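Long-range contact in DUF1116 domain-containing protein (Enterococcus faecalis, PDB 3CLQ), which is of unknown function but belongs to the AllG family, related to a subunit of oxamate carbamoyltransferase: residues Y313-A325 and A337-T349. Residues are numbered along the deposited sequence; the frame is centred on the assembly and turned at random.
Sequences YGVGGFAMAAAPA and ALNYSKEMLEITT
M344 lays its CG almost squarely over the middle of the F318 ring, 3.5 Å from the centroid and 5° off the ring normal, a CH-pi contact. Bends at chi2 and chi3 bring SE of this selenomethionine back over the same face, 4.1 Å from the centroid, as a Met-aromatic contact. T348 meets this ring differently: its CG2 lies in the ring plane at the edge, 3.7 Å from F318 CE1, while its OG1 donates to M344 O and I347 N reaches that oxygen from the other face of the carbonyl plane. One residue type can thus serve aromatics in two ways, for the extended selenomethionine M320 brings SE to 3.5 Å from Y340 CD2 obliquely, its CE resting on A337 CB. S341, following Y340 on the helix, uses its OG to bridge two backbone groups of the loop: it donates to F318 O from above the carbonyl plane and accepts a nearly straight bond (171°) from A321 N, 3.3 Å away. P366 and I369 of strand 363-369 also pack on F318. The whole is a buried helix-on-loop packing, in which helix 334-343 and the turn after it pack against the glycine-rich loop that follows helix 309-313.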
# COMPACT_ATOMS: atom_id res chain seq x y z
N TYR B 313 6.29 1.80 -20.37
CA TYR B 313 6.93 2.73 -19.44
C TYR B 313 7.97 2.05 -18.53
O TYR B 313 8.93 2.68 -18.11
CB TYR B 313 5.87 3.37 -18.53
CG TYR B 313 6.45 4.35 -17.51
CD1 TYR B 313 6.91 5.61 -17.88
CD2 TYR B 313 6.57 4.00 -16.18
CE1 TYR B 313 7.45 6.49 -16.95
CE2 TYR B 313 7.10 4.86 -15.24
CZ TYR B 313 7.54 6.10 -15.62
OH TYR B 313 8.05 6.97 -14.67
N GLY B 314 7.72 0.80 -18.20
CA GLY B 314 8.65 0.01 -17.40
C GLY B 314 7.90 -0.63 -16.27
O GLY B 314 8.47 -1.33 -15.44
N VAL B 315 6.60 -0.41 -16.21
CA VAL B 315 5.86 -0.98 -15.13
C VAL B 315 4.88 -2.09 -15.59
O VAL B 315 5.05 -2.65 -16.68
CB VAL B 315 5.34 0.16 -14.22
CG1 VAL B 315 3.91 0.52 -14.50
CG2 VAL B 315 5.55 -0.22 -12.81
N GLY B 316 3.90 -2.50 -14.79
CA GLY B 316 3.07 -3.65 -15.19
C GLY B 316 3.84 -4.97 -15.21
O GLY B 316 4.50 -5.33 -14.24
N GLY B 317 3.75 -5.71 -16.31
CA GLY B 317 4.46 -6.98 -16.40
C GLY B 317 5.98 -6.83 -16.34
O GLY B 317 6.69 -7.75 -15.88
N PHE B 318 6.48 -5.69 -16.80
CA PHE B 318 7.90 -5.40 -16.70
C PHE B 318 8.29 -5.34 -15.22
O PHE B 318 9.40 -5.70 -14.85
CB PHE B 318 8.23 -4.08 -17.40
CG PHE B 318 8.51 -4.23 -18.88
CD1 PHE B 318 9.57 -3.55 -19.46
CD2 PHE B 318 7.72 -5.02 -19.69
CE1 PHE B 318 9.84 -3.66 -20.82
CE2 PHE B 318 7.98 -5.14 -21.05
CZ PHE B 318 9.04 -4.46 -21.62
N ALA B 319 7.37 -4.87 -14.38
CA ALA B 319 7.64 -4.77 -12.94
C ALA B 319 7.14 -5.98 -12.19
O ALA B 319 7.24 -6.03 -11.00
CB ALA B 319 7.05 -3.52 -12.36
N MSE B 320 6.60 -6.95 -12.90
CA MSE B 320 6.15 -8.19 -12.30
C MSE B 320 6.74 -8.45 -10.92
O MSE B 320 6.01 -8.65 -9.96
CB MSE B 320 6.53 -9.33 -13.23
CG MSE B 320 5.46 -10.36 -13.48
SE MSE B 320 6.14 -11.68 -14.76
CE MSE B 320 4.96 -13.15 -14.15
N ALA B 321 8.06 -8.44 -10.81
CA ALA B 321 8.75 -8.83 -9.57
C ALA B 321 8.29 -8.10 -8.32
O ALA B 321 8.41 -8.62 -7.22
CB ALA B 321 10.25 -8.65 -9.72
N ALA B 322 7.79 -6.88 -8.49
CA ALA B 322 7.40 -6.02 -7.38
C ALA B 322 6.09 -6.47 -6.74
O ALA B 322 5.74 -6.01 -5.66
CB ALA B 322 7.25 -4.61 -7.87
N ALA B 323 5.39 -7.39 -7.39
CA ALA B 323 4.03 -7.67 -7.03
C ALA B 323 3.79 -9.16 -6.92
O ALA B 323 2.97 -9.71 -7.67
CB ALA B 323 3.13 -7.10 -8.09
N PRO B 324 4.50 -9.82 -5.99
CA PRO B 324 4.30 -11.24 -5.84
C PRO B 324 2.85 -11.58 -5.52
O PRO B 324 2.44 -12.71 -5.72
CB PRO B 324 5.22 -11.62 -4.68
CG PRO B 324 5.46 -10.38 -3.96
CD PRO B 324 5.48 -9.32 -5.03
N ALA B 325 2.07 -10.64 -5.03
CA ALA B 325 0.65 -10.92 -4.80
C ALA B 325 -0.12 -11.45 -6.04
O ALA B 325 -1.11 -12.17 -5.91
CB ALA B 325 -0.05 -9.69 -4.24
N ALA B 337 8.74 -14.59 -12.02
CA ALA B 337 8.42 -13.17 -12.06
C ALA B 337 9.66 -12.34 -11.75
O ALA B 337 9.91 -11.34 -12.39
CB ALA B 337 7.26 -12.84 -11.15
N LEU B 338 10.45 -12.78 -10.78
CA LEU B 338 11.70 -12.09 -10.49
C LEU B 338 12.50 -12.09 -11.77
O LEU B 338 13.09 -11.09 -12.16
CB LEU B 338 12.51 -12.82 -9.42
CG LEU B 338 11.83 -12.97 -8.06
CD1 LEU B 338 12.80 -13.46 -6.97
CD2 LEU B 338 11.17 -11.66 -7.67
N ASN B 339 12.51 -13.23 -12.43
CA ASN B 339 13.35 -13.46 -13.57
C ASN B 339 13.01 -12.61 -14.78
O ASN B 339 13.89 -12.24 -15.55
CB ASN B 339 13.22 -14.92 -13.94
CG ASN B 339 14.54 -15.55 -14.19
OD1 ASN B 339 15.00 -16.41 -13.42
ND2 ASN B 339 15.20 -15.11 -15.27
N TYR B 340 11.72 -12.33 -14.97
CA TYR B 340 11.22 -11.60 -16.14
C TYR B 340 11.62 -10.12 -16.10
O TYR B 340 12.01 -9.52 -17.11
CB TYR B 340 9.70 -11.72 -16.24
CG TYR B 340 9.17 -12.83 -17.14
CD1 TYR B 340 9.60 -12.95 -18.48
CD2 TYR B 340 8.21 -13.73 -16.68
CE1 TYR B 340 9.10 -13.96 -19.31
CE2 TYR B 340 7.70 -14.73 -17.49
CZ TYR B 340 8.15 -14.85 -18.81
OH TYR B 340 7.64 -15.85 -19.62
N SER B 341 11.49 -9.54 -14.91
CA SER B 341 11.85 -8.16 -14.70
C SER B 341 13.34 -7.97 -14.97
O SER B 341 13.71 -6.96 -15.57
CB SER B 341 11.50 -7.73 -13.29
OG SER B 341 10.11 -7.47 -13.18
N LYS B 342 14.17 -8.93 -14.53
CA LYS B 342 15.60 -8.93 -14.88
C LYS B 342 15.78 -9.04 -16.38
O LYS B 342 16.52 -8.27 -16.98
CB LYS B 342 16.32 -10.11 -14.25
CG LYS B 342 16.70 -9.97 -12.79
CD LYS B 342 17.42 -11.27 -12.35
CE LYS B 342 17.64 -11.36 -10.83
NZ LYS B 342 16.42 -11.80 -10.05
N GLU B 343 15.12 -10.02 -16.99
CA GLU B 343 15.23 -10.23 -18.42
C GLU B 343 14.95 -8.96 -19.21
O GLU B 343 15.71 -8.62 -20.12
CB GLU B 343 14.24 -11.30 -18.86
CG GLU B 343 14.60 -12.72 -18.48
CD GLU B 343 13.77 -13.74 -19.24
OE1 GLU B 343 13.32 -13.40 -20.37
OE2 GLU B 343 13.56 -14.87 -18.73
N MSE B 344 13.86 -8.27 -18.86
CA MSE B 344 13.38 -7.13 -19.63
C MSE B 344 14.44 -6.06 -19.94
O MSE B 344 14.24 -5.21 -20.80
CB MSE B 344 12.16 -6.49 -18.95
CG MSE B 344 10.78 -7.02 -19.35
SE MSE B 344 10.59 -7.92 -21.11
CE MSE B 344 10.79 -9.78 -20.53
N LEU B 345 15.55 -6.11 -19.21
CA LEU B 345 16.65 -5.14 -19.32
C LEU B 345 17.41 -5.24 -20.64
O LEU B 345 18.08 -4.29 -21.05
CB LEU B 345 17.65 -5.37 -18.20
CG LEU B 345 17.34 -4.96 -16.77
CD1 LEU B 345 18.40 -5.49 -15.81
CD2 LEU B 345 17.24 -3.45 -16.65
N GLU B 346 17.35 -6.39 -21.28
CA GLU B 346 18.10 -6.62 -22.52
C GLU B 346 17.34 -6.00 -23.67
O GLU B 346 17.88 -5.77 -24.75
CB GLU B 346 18.27 -8.10 -22.76
CG GLU B 346 18.89 -8.83 -21.59
CD GLU B 346 18.82 -10.32 -21.78
OE1 GLU B 346 18.49 -10.77 -22.90
OE2 GLU B 346 19.09 -11.05 -20.80
N ILE B 347 16.08 -5.72 -23.38
CA ILE B 347 15.16 -5.13 -24.33
C ILE B 347 15.09 -3.61 -24.17
O ILE B 347 14.58 -2.91 -25.04
CB ILE B 347 13.76 -5.68 -24.06
CG1 ILE B 347 13.30 -6.61 -25.14
CG2 ILE B 347 12.72 -4.59 -24.10
CD1 ILE B 347 11.80 -6.83 -24.97
N THR B 348 15.59 -3.10 -23.05
CA THR B 348 15.32 -1.71 -22.70
C THR B 348 16.60 -0.89 -22.65
O THR B 348 17.69 -1.45 -22.60
CB THR B 348 14.60 -1.63 -21.35
OG1 THR B 348 15.27 -2.48 -20.40
CG2 THR B 348 13.16 -2.07 -21.50
N THR B 349 16.48 0.43 -22.66
CA THR B 349 17.66 1.28 -22.81
C THR B 349 18.47 1.51 -21.51
O THR B 349 19.71 1.44 -21.54
CB THR B 349 17.31 2.62 -23.47
OG1 THR B 349 16.47 2.40 -24.62
CG2 THR B 349 18.58 3.35 -23.88